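Local coordinates for protein MS5a (PDB 6L77) that is a meiosis-related plant protein of cystatin-like fold that appears to enhance papain activity in a non-canonical way, its role in the cell being otherwise unsettled, at residues A[112-115]-A[116-119]; A[118-121]-A[122-125]; A[128-131]-A[132-135]; A[210-214]-A[215-219]. All coordinates share one frame; numbering follows the deposited sequence.

Contact 1 (A[112-115]-A[116-119]); sequences WPSK and EAFA
Pro113 and Phe118 make the tight half of this local contact, their side chains meeting obliquely where the chain enters helix 115-119. Pro113 CG lies 4.0 Å from Phe118 CZ, at the far end of the phenyl ring, while Pro113 CB comes within 4.1 Å of Ala117 CB. Phe118 holds its CG beside the backbone N and anti to the carbonyl carbon (chi1 -63°), which turns the ring back toward the start of the helix, so that Lys115 CA meets its edge in the ring plane. Pro113 also touches Val167 and Tyr189, so this half faces the sheet. The other half is exposed. Ser114 OG approaches the aliphatic part of Glu116, 3.3 Å from its CG, and the chains of Lys115 and Glu116 belong to the exposed surface. Backbone bonds define the first turn: Ala117 N donates to Ser114 O at 2.9 Å with a bent N-H...O angle of 132°, whereas Ala119 N reaches Lys115 O at 3.1 Å in the i to i+4 pattern. With Ser114 at the N-cap, Pro113 just before it and Phe118 four residues after, the apolar contact is a hydrophobic staple closing the N-terminus of helix 115-119.

Contact 2 (A[118-121]-A[122-125]); sequences FADQ and SRFL
A type I beta turn from Asp120 to Arg123 carries the chain from the end of helix 115-119 into edge strand 124-127. Its closing bond runs from Arg123 N to Asp120 O and is 3.1 Å long. The Asp120 side chain reinforces the turn: with CG anti to its own backbone N (chi1 -179°), the carboxylate swings over the next peptides, and OD1 takes two bonds from Ser122. One comes from Ser122 N at 2.9 Å, the other from Ser122 OG at 2.7 Å, and both donors arrive from the same face of the carboxylate, well out of its plane. This double grip probably limits rotation of the carboxylate. Asp120 OD2 lies against the aliphatic part of Arg123, 3.5 Å from CD; the two flat end groups stand 85° apart without a salt bridge, and Arg123 NE instead pairs with Glu169 on the adjacent strand. Beyond the turn, Leu125 comes back alongside Phe118, the two side chains crossing at about a right angle. Leu125 CB is 3.7 Å from Phe118 CE1, and the branch methyl CD2 sits over one ring face in a CH-pi contact, 4.2 Å from the ring centroid and 19° off its normal.

Contact 3 (A[128-131]-A[132-135]); sequences MQKS and DWEE
Trp133 lays its indole against the first turn of helix 130-135, with Lys130 CA over the six-membered ring in a CH-pi contact, 3.5 Å from the centroid and 10° off the normal. Its CG stands between the backbone N and the carbonyl carbon (chi1 65°), which folds the ring back toward the N-terminus, and Gln129 O lies above the same face. Lys130 reaches one turn forward to Glu134: NZ to OE2 is a salt bridge on the exposed side, its 2.5 Å length doubtful. A capping box sets this turn. Gln129 N donates to Asp132 OD2 at 2.9 Å, nearly straight at 171°, on the anti side of the carboxylate, while Gln129 OE1 accepts instead from Ser131 N, one residue before Asp132, at 3.1 Å and from above its amide plane. A water links Asp132 OD1, 2.8 Å away, to Ser131 OG. In the second shell, Arg176 makes a salt bridge with Asp132 OD2, which would probably stabilise its negative charge. Further out, Met128, present as selenomethionine, packs on Val166 and Val168 and Trp133 touches Ile163 and Val166, setting the helix start on strand 161-170, while Met128 and Asp132 meet Leu180 of helix 176-181.

Contact 4 (A[210-214]-A[215-219]); sequences RTVEP and TTHCV
Glu213 holds CG anti to its backbone N (chi1 -153°) and then bends at chi2 (-70°), curling its carboxylate back over the hairpin loop that joins strands 201-212 and 219-227. In this antiparallel beta hairpin, OE2 consequently meets two successive backbone N-H groups. Thr216 N arrives nearly along the C-O axis at 2.9 Å, with a straight 163° bond, whereas Thr215 N comes at 2.8 Å from above the carboxylate plane. A negative charge placed at these two donors would plausibly steady the turn. The main chain closes the loop as well: His217 N donates to Glu213 O at 2.8 Å, and Glu213 N to Cys218 O at 2.9 Å. His217 has positive phi, consistent with the tight reversal of the chain, and Arg24 of helix 12-29 donates to its carbonyl oxygen. At the strand end of the loop, Val212 and Val219 form an antiparallel non-hydrogen-bonded pair with their side chains on the same face of the sheet, and Arg210 CG reaches Val219 CG1 at 3.9 Å. The polar end of Arg210 is held elsewhere, by Arg184 O and Tyr142 OH. Thr216 adds an ST turn, its OG1 accepting a nearly straight bond from Cys218 N at 3.2 Å.

Overall arrangement
Along the chain the order is contact 1, contact 2, contact 3, then contact 4. The first two are continuous: their centres lie 7 Å apart, they share Phe118 and Ala119 on helix 115-119, and Ala117 CB touches Arg123 NH1 at 3.4 Å. Contact 3 follows after a gap of two residues, at the far end of short strand 124-127, yet its centre is about 21 Å from that of contact 2. Contact 4 comes last, its centre about 24 to 27 Å from the others. Contacts 2 and 4 reach the same antiparallel sheet, one at its outermost strand 124-127, the other at the hairpin between strands 201-212 and 219-227. All four belong to the C-terminal part of the protein, where caps and turns join helices and strands of a cystatin-like fold.

Contact 1 (A[112-115]-A[116-119])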
loop_
_atom_site.group_PDB
_atom_site.type_symbol
_atom_site.label_atom_id
_atom_site.label_comp_id
_atom_site.label_asym_id
_atom_site.label_seq_id
_atom_site.Cartn_x
_atom_site.Cartn_y
_atom_site.Cartn_z
ATOM N N TRP A 112 -4.491 2.151 17.542
ATOM C CA TRP A 112 -3.064 2.420 17.630
ATOM C C TRP A 112 -2.448 1.604 18.768
ATOM O O TRP A 112 -3.091 1.416 19.808
ATOM C CB TRP A 112 -2.846 3.913 17.897
ATOM C CG TRP A 112 -1.476 4.392 17.549
ATOM C CD1 TRP A 112 -0.380 4.455 18.367
ATOM C CD2 TRP A 112 -1.052 4.857 16.272
ATOM N NE1 TRP A 112 0.704 4.937 17.666
ATOM C CE2 TRP A 112 0.313 5.196 16.378
ATOM C CE3 TRP A 112 -1.698 5.028 15.043
ATOM C CZ2 TRP A 112 1.042 5.690 15.295
ATOM C CZ3 TRP A 112 -0.977 5.518 13.978
ATOM C CH2 TRP A 112 0.379 5.838 14.106
ATOM N N PRO A 113 -1.211 1.118 18.619
ATOM C CA PRO A 113 -0.585 0.358 19.712
ATOM C C PRO A 113 -0.424 1.204 20.960
ATOM O O PRO A 113 0.036 2.347 20.903
ATOM C CB PRO A 113 0.778 -0.042 19.136
ATOM C CG PRO A 113 1.016 0.926 17.985
ATOM C CD PRO A 113 -0.357 1.158 17.421
ATOM N N SER A 114 -0.783 0.612 22.094
ATOM C CA SER A 114 -0.631 1.224 23.406
ATOM C C SER A 114 0.797 1.052 23.918
ATOM O O SER A 114 1.578 0.241 23.412
ATOM C CB SER A 114 -1.601 0.598 24.398
ATOM O OG SER A 114 -1.289 -0.774 24.575
ATOM N N LYS A 115 1.125 1.814 24.965
ATOM C CA LYS A 115 2.465 1.739 25.530
ATOM C C LYS A 115 2.815 0.317 25.944
ATOM O O LYS A 115 3.987 -0.071 25.874
ATOM C CB LYS A 115 2.591 2.698 26.720
ATOM C CG LYS A 115 2.107 4.108 26.398
ATOM C CD LYS A 115 2.629 5.149 27.373
ATOM C CE LYS A 115 4.133 5.335 27.247
ATOM N NZ LYS A 115 4.612 6.439 28.120
ATOM N N GLU A 116 1.816 -0.482 26.357
ATOM C CA GLU A 116 2.118 -1.833 26.815
ATOM C C GLU A 116 2.510 -2.746 25.658
ATOM O O GLU A 116 3.251 -3.714 25.863
ATOM C CB GLU A 116 0.935 -2.421 27.592
ATOM C CG GLU A 116 -0.292 -1.530 27.622
ATOM C CD GLU A 116 -1.558 -2.318 27.840
ATOM O OE1 GLU A 116 -1.492 -3.566 27.793
ATOM O OE2 GLU A 116 -2.617 -1.694 28.054
ATOM N N ALA A 117 2.052 -2.445 24.443
ATOM C CA ALA A 117 2.495 -3.209 23.282
ATOM C C ALA A 117 3.987 -2.999 23.022
ATOM O O ALA A 117 4.712 -3.951 22.708
ATOM C CB ALA A 117 1.677 -2.821 22.051
ATOM N N PHE A 118 4.464 -1.761 23.155
ATOM C CA PHE A 118 5.896 -1.502 23.032
ATOM C C PHE A 118 6.686 -2.215 24.125
ATOM O O PHE A 118 7.760 -2.769 23.862
ATOM C CB PHE A 118 6.155 0.002 23.077
ATOM C CG PHE A 118 5.540 0.745 21.932
ATOM C CD1 PHE A 118 6.206 0.847 20.726
ATOM C CD2 PHE A 118 4.290 1.325 22.052
ATOM C CE1 PHE A 118 5.630 1.515 19.648
ATOM C CE2 PHE A 118 3.716 2.000 20.984
ATOM C CZ PHE A 118 4.391 2.100 19.782
ATOM N N ALA A 119 6.167 -2.218 25.359
ATOM C CA ALA A 119 6.879 -2.846 26.468
ATOM C C ALA A 119 6.865 -4.369 26.390
ATOM O O ALA A 119 7.697 -5.014 27.033
ATOM C CB ALA A 119 6.280 -2.389 27.805
#

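Contact 2 (A[118-121]-A[122-125])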
loop_
_atom_site.group_PDB
_atom_site.type_symbol
_atom_site.label_atom_id
_atom_site.label_comp_id
_atom_site.label_asym_id
_atom_site.label_seq_id
_atom_site.Cartn_x
_atom_site.Cartn_y
_atom_site.Cartn_z
ATOM N N PHE A 118 4.464 -1.761 23.155
ATOM C CA PHE A 118 5.896 -1.502 23.032
ATOM C C PHE A 118 6.686 -2.215 24.125
ATOM O O PHE A 118 7.760 -2.769 23.862
ATOM C CB PHE A 118 6.155 0.002 23.077
ATOM C CG PHE A 118 5.540 0.745 21.932
ATOM C CD1 PHE A 118 6.206 0.847 20.726
ATOM C CD2 PHE A 118 4.290 1.325 22.052
ATOM C CE1 PHE A 118 5.630 1.515 19.648
ATOM C CE2 PHE A 118 3.716 2.000 20.984
ATOM C CZ PHE A 118 4.391 2.100 19.782
ATOM N N ALA A 119 6.167 -2.218 25.359
ATOM C CA ALA A 119 6.879 -2.846 26.468
ATOM C C ALA A 119 6.865 -4.369 26.390
ATOM O O ALA A 119 7.697 -5.014 27.033
ATOM C CB ALA A 119 6.280 -2.389 27.805
ATOM N N ASP A 120 5.937 -4.952 25.631
ATOM C CA ASP A 120 5.848 -6.402 25.466
ATOM C C ASP A 120 7.030 -6.880 24.633
ATOM O O ASP A 120 7.083 -6.622 23.434
ATOM C CB ASP A 120 4.525 -6.757 24.787
ATOM C CG ASP A 120 4.336 -8.262 24.583
ATOM O OD1 ASP A 120 5.276 -9.055 24.797
ATOM O OD2 ASP A 120 3.215 -8.656 24.211
ATOM N N GLN A 121 7.956 -7.611 25.244
ATOM C CA GLN A 121 9.173 -7.965 24.525
ATOM C C GLN A 121 8.977 -9.075 23.497
ATOM O O GLN A 121 9.918 -9.400 22.772
ATOM C CB GLN A 121 10.268 -8.327 25.524
ATOM C CG GLN A 121 10.711 -7.102 26.300
ATOM C CD GLN A 121 11.915 -7.336 27.185
ATOM O OE1 GLN A 121 12.562 -8.384 27.130
ATOM N NE2 GLN A 121 12.223 -6.351 28.013
ATOM N N SER A 122 7.786 -9.654 23.397
ATOM C CA SER A 122 7.488 -10.611 22.343
ATOM C C SER A 122 6.993 -9.939 21.076
ATOM O O SER A 122 6.756 -10.622 20.072
ATOM C CB SER A 122 6.441 -11.622 22.829
ATOM O OG SER A 122 5.171 -11.010 22.943
ATOM N N ARG A 123 6.803 -8.623 21.105
ATOM C CA ARG A 123 6.298 -7.869 19.969
ATOM C C ARG A 123 7.339 -6.843 19.532
ATOM O O ARG A 123 8.005 -6.228 20.370
ATOM C CB ARG A 123 4.996 -7.164 20.319
ATOM C CG ARG A 123 3.850 -8.116 20.617
ATOM C CD ARG A 123 2.602 -7.363 21.012
ATOM N NE ARG A 123 2.087 -6.510 19.941
ATOM C CZ ARG A 123 0.995 -5.768 20.082
ATOM N NH1 ARG A 123 0.347 -5.794 21.246
ATOM N NH2 ARG A 123 0.564 -5.003 19.097
ATOM N N PHE A 124 7.469 -6.655 18.220
ATOM C CA PHE A 124 8.542 -5.828 17.652
ATOM C C PHE A 124 7.935 -4.654 16.901
ATOM O O PHE A 124 7.461 -4.809 15.776
ATOM C CB PHE A 124 9.431 -6.697 16.774
ATOM C CG PHE A 124 9.845 -7.941 17.472
ATOM C CD1 PHE A 124 10.660 -7.863 18.594
ATOM C CD2 PHE A 124 9.348 -9.172 17.087
ATOM C CE1 PHE A 124 11.027 -8.999 19.288
ATOM C CE2 PHE A 124 9.698 -10.315 17.776
ATOM C CZ PHE A 124 10.545 -10.230 18.885
ATOM N N LEU A 125 7.957 -3.477 17.529
ATOM C CA LEU A 125 7.322 -2.278 16.994
ATOM C C LEU A 125 8.372 -1.212 16.707
ATOM O O LEU A 125 9.295 -1.011 17.498
ATOM C CB LEU A 125 6.264 -1.731 17.974
ATOM C CG LEU A 125 4.998 -2.601 18.029
ATOM C CD1 LEU A 125 5.162 -3.723 19.029
ATOM C CD2 LEU A 125 3.774 -1.764 18.372
#

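Contact 3 (A[128-131]-A[132-135])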
loop_
_atom_site.group_PDB
_atom_site.type_symbol
_atom_site.label_atom_id
_atom_site.label_comp_id
_atom_site.label_asym_id
_atom_site.label_seq_id
_atom_site.Cartn_x
_atom_site.Cartn_y
_atom_site.Cartn_z
HETATM N N MSE A 128 8.576 5.131 13.575
HETATM C CA MSE A 128 9.309 5.714 12.454
HETATM C C MSE A 128 9.537 7.204 12.639
HETATM O O MSE A 128 8.731 7.894 13.264
HETATM C CB MSE A 128 8.567 5.463 11.141
HETATM C CG MSE A 128 8.511 3.989 10.737
HETATM SE SE MSE A 128 10.290 3.116 10.858
HETATM C CE MSE A 128 9.738 1.294 10.350
ATOM N N GLN A 129 10.662 7.683 12.118
ATOM C CA GLN A 129 10.974 9.101 12.073
ATOM C C GLN A 129 10.513 9.658 10.729
ATOM O O GLN A 129 10.343 8.920 9.762
ATOM C CB GLN A 129 12.481 9.330 12.262
ATOM C CG GLN A 129 12.873 10.765 12.590
ATOM C CD GLN A 129 14.074 11.253 11.786
ATOM O OE1 GLN A 129 13.932 12.069 10.866
ATOM N NE2 GLN A 129 15.261 10.757 12.133
ATOM N N LYS A 130 10.304 10.977 10.684
ATOM C CA LYS A 130 9.879 11.630 9.448
ATOM C C LYS A 130 10.776 11.255 8.281
ATOM O O LYS A 130 10.290 10.974 7.180
ATOM C CB LYS A 130 9.872 13.147 9.650
ATOM C CG LYS A 130 9.294 13.961 8.514
ATOM C CD LYS A 130 8.898 15.337 9.057
ATOM C CE LYS A 130 8.234 16.196 7.996
ATOM N NZ LYS A 130 9.175 16.548 6.897
ATOM N N SER A 131 12.096 11.234 8.504
ATOM C CA SER A 131 13.008 10.838 7.440
ATOM C C SER A 131 12.737 9.416 6.978
ATOM O O SER A 131 12.886 9.119 5.787
ATOM C CB SER A 131 14.459 10.978 7.901
ATOM O OG SER A 131 14.747 10.049 8.936
ATOM N N ASP A 132 12.322 8.530 7.889
ATOM C CA ASP A 132 12.059 7.141 7.502
ATOM C C ASP A 132 10.934 7.044 6.476
ATOM O O ASP A 132 11.059 6.341 5.461
ATOM C CB ASP A 132 11.710 6.300 8.729
ATOM C CG ASP A 132 12.893 6.074 9.647
ATOM O OD1 ASP A 132 14.024 5.898 9.148
ATOM O OD2 ASP A 132 12.674 6.064 10.875
ATOM N N TRP A 133 9.802 7.707 6.734
ATOM C CA TRP A 133 8.723 7.581 5.759
ATOM C C TRP A 133 8.967 8.441 4.530
ATOM O O TRP A 133 8.550 8.065 3.432
ATOM C CB TRP A 133 7.349 7.892 6.376
ATOM C CG TRP A 133 7.061 9.292 6.869
ATOM C CD1 TRP A 133 6.843 10.420 6.113
ATOM C CD2 TRP A 133 6.871 9.683 8.231
ATOM N NE1 TRP A 133 6.562 11.492 6.934
ATOM C CE2 TRP A 133 6.579 11.065 8.237
ATOM C CE3 TRP A 133 6.938 9.000 9.450
ATOM C CZ2 TRP A 133 6.340 11.767 9.407
ATOM C CZ3 TRP A 133 6.707 9.702 10.611
ATOM C CH2 TRP A 133 6.415 11.073 10.584
ATOM N N GLU A 134 9.673 9.563 4.672
ATOM C CA GLU A 134 9.977 10.358 3.490
ATOM C C GLU A 134 10.876 9.602 2.523
ATOM O O GLU A 134 10.758 9.779 1.306
ATOM C CB GLU A 134 10.611 11.685 3.890
ATOM C CG GLU A 134 9.620 12.648 4.510
ATOM C CD GLU A 134 10.234 14.000 4.804
ATOM O OE1 GLU A 134 11.483 14.092 4.836
ATOM O OE2 GLU A 134 9.467 14.970 4.996
ATOM N N GLU A 135 11.753 8.736 3.029
ATOM C CA GLU A 135 12.627 7.976 2.144
ATOM C C GLU A 135 12.016 6.672 1.642
ATOM O O GLU A 135 12.610 6.031 0.770
ATOM C CB GLU A 135 13.959 7.684 2.841
ATOM C CG GLU A 135 14.839 8.925 2.974
ATOM C CD GLU A 135 15.847 8.821 4.107
ATOM O OE1 GLU A 135 16.657 9.760 4.268
ATOM O OE2 GLU A 135 15.819 7.805 4.839
HETATM O O HOH W 1 15.754 7.847 8.141
#

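Contact 4 (A[210-214]-A[215-219])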
loop_
_atom_site.group_PDB
_atom_site.type_symbol
_atom_site.label_atom_id
_atom_site.label_comp_id
_atom_site.label_asym_id
_atom_site.label_seq_id
_atom_site.Cartn_x
_atom_site.Cartn_y
_atom_site.Cartn_z
ATOM N N ARG A 210 0.280 -5.889 5.600
ATOM C CA ARG A 210 0.862 -6.461 4.396
ATOM C C ARG A 210 1.339 -7.873 4.710
ATOM O O ARG A 210 2.196 -8.066 5.581
ATOM C CB ARG A 210 2.037 -5.618 3.889
ATOM C CG ARG A 210 2.671 -6.181 2.605
ATOM C CD ARG A 210 4.198 -5.996 2.621
ATOM N NE ARG A 210 4.575 -4.585 2.537
ATOM C CZ ARG A 210 5.739 -4.085 2.950
ATOM N NH1 ARG A 210 6.652 -4.878 3.500
ATOM N NH2 ARG A 210 5.987 -2.785 2.812
ATOM N N THR A 211 0.814 -8.854 3.994
ATOM C CA THR A 211 1.327 -10.208 4.099
ATOM C C THR A 211 1.874 -10.612 2.740
ATOM O O THR A 211 1.323 -10.233 1.701
ATOM C CB THR A 211 0.250 -11.185 4.595
ATOM O OG1 THR A 211 -0.887 -11.125 3.736
ATOM C CG2 THR A 211 -0.185 -10.787 5.982
ATOM N N VAL A 212 2.992 -11.331 2.757
ATOM C CA VAL A 212 3.742 -11.679 1.556
ATOM C C VAL A 212 3.839 -13.196 1.499
ATOM O O VAL A 212 4.245 -13.831 2.478
ATOM C CB VAL A 212 5.145 -11.037 1.554
ATOM C CG1 VAL A 212 5.881 -11.354 0.253
ATOM C CG2 VAL A 212 5.044 -9.516 1.748
ATOM N N GLU A 213 3.471 -13.771 0.362
ATOM C CA GLU A 213 3.498 -15.224 0.223
ATOM C C GLU A 213 4.943 -15.689 0.089
ATOM O O GLU A 213 5.664 -15.191 -0.784
ATOM C CB GLU A 213 2.674 -15.653 -0.996
ATOM C CG GLU A 213 2.087 -17.058 -0.906
ATOM C CD GLU A 213 3.130 -18.161 -0.995
ATOM O OE1 GLU A 213 2.927 -19.225 -0.367
ATOM O OE2 GLU A 213 4.155 -17.970 -1.685
ATOM N N PRO A 214 5.391 -16.655 0.901
ATOM C CA PRO A 214 6.840 -16.926 1.004
ATOM C C PRO A 214 7.538 -17.283 -0.301
ATOM O O PRO A 214 8.697 -16.897 -0.491
ATOM C CB PRO A 214 6.897 -18.087 2.006
ATOM C CG PRO A 214 5.691 -17.896 2.853
ATOM C CD PRO A 214 4.622 -17.385 1.924
ATOM N N THR A 215 6.891 -18.013 -1.202
ATOM C CA THR A 215 7.553 -18.433 -2.434
ATOM C C THR A 215 7.233 -17.522 -3.614
ATOM O O THR A 215 8.139 -17.083 -4.331
ATOM C CB THR A 215 7.155 -19.873 -2.773
ATOM O OG1 THR A 215 7.339 -20.701 -1.615
ATOM C CG2 THR A 215 8.002 -20.404 -3.928
ATOM N N THR A 216 5.950 -17.247 -3.840
ATOM C CA THR A 216 5.511 -16.413 -4.951
ATOM C C THR A 216 5.762 -14.931 -4.710
ATOM O O THR A 216 5.832 -14.158 -5.674
ATOM C CB THR A 216 4.019 -16.623 -5.183
ATOM O OG1 THR A 216 3.320 -16.208 -4.005
ATOM C CG2 THR A 216 3.710 -18.083 -5.448
ATOM N N HIS A 217 5.869 -14.525 -3.445
ATOM C CA HIS A 217 5.968 -13.123 -3.058
ATOM C C HIS A 217 4.744 -12.331 -3.507
ATOM O O HIS A 217 4.831 -11.122 -3.716
ATOM C CB HIS A 217 7.245 -12.467 -3.594
ATOM C CG HIS A 217 8.503 -13.180 -3.212
ATOM N ND1 HIS A 217 8.812 -13.499 -1.908
ATOM C CD2 HIS A 217 9.538 -13.620 -3.963
ATOM C CE1 HIS A 217 9.978 -14.120 -1.872
ATOM N NE2 HIS A 217 10.440 -14.205 -3.105
ATOM N N CYS A 218 3.601 -13.008 -3.667
ATOM C CA CYS A 218 2.351 -12.289 -3.868
ATOM C C CYS A 218 2.066 -11.458 -2.623
ATOM O O CYS A 218 2.387 -11.865 -1.507
ATOM C CB CYS A 218 1.211 -13.272 -4.150
ATOM S SG CYS A 218 1.463 -14.219 -5.684
ATOM N N VAL A 219 1.491 -10.277 -2.817
ATOM C CA VAL A 219 1.338 -9.295 -1.745
ATOM C C VAL A 219 -0.150 -9.106 -1.491
ATOM O O VAL A 219 -0.891 -8.723 -2.404
ATOM C CB VAL A 219 1.999 -7.957 -2.098
ATOM C CG1 VAL A 219 1.664 -6.914 -1.049
ATOM C CG2 VAL A 219 3.524 -8.135 -2.212
#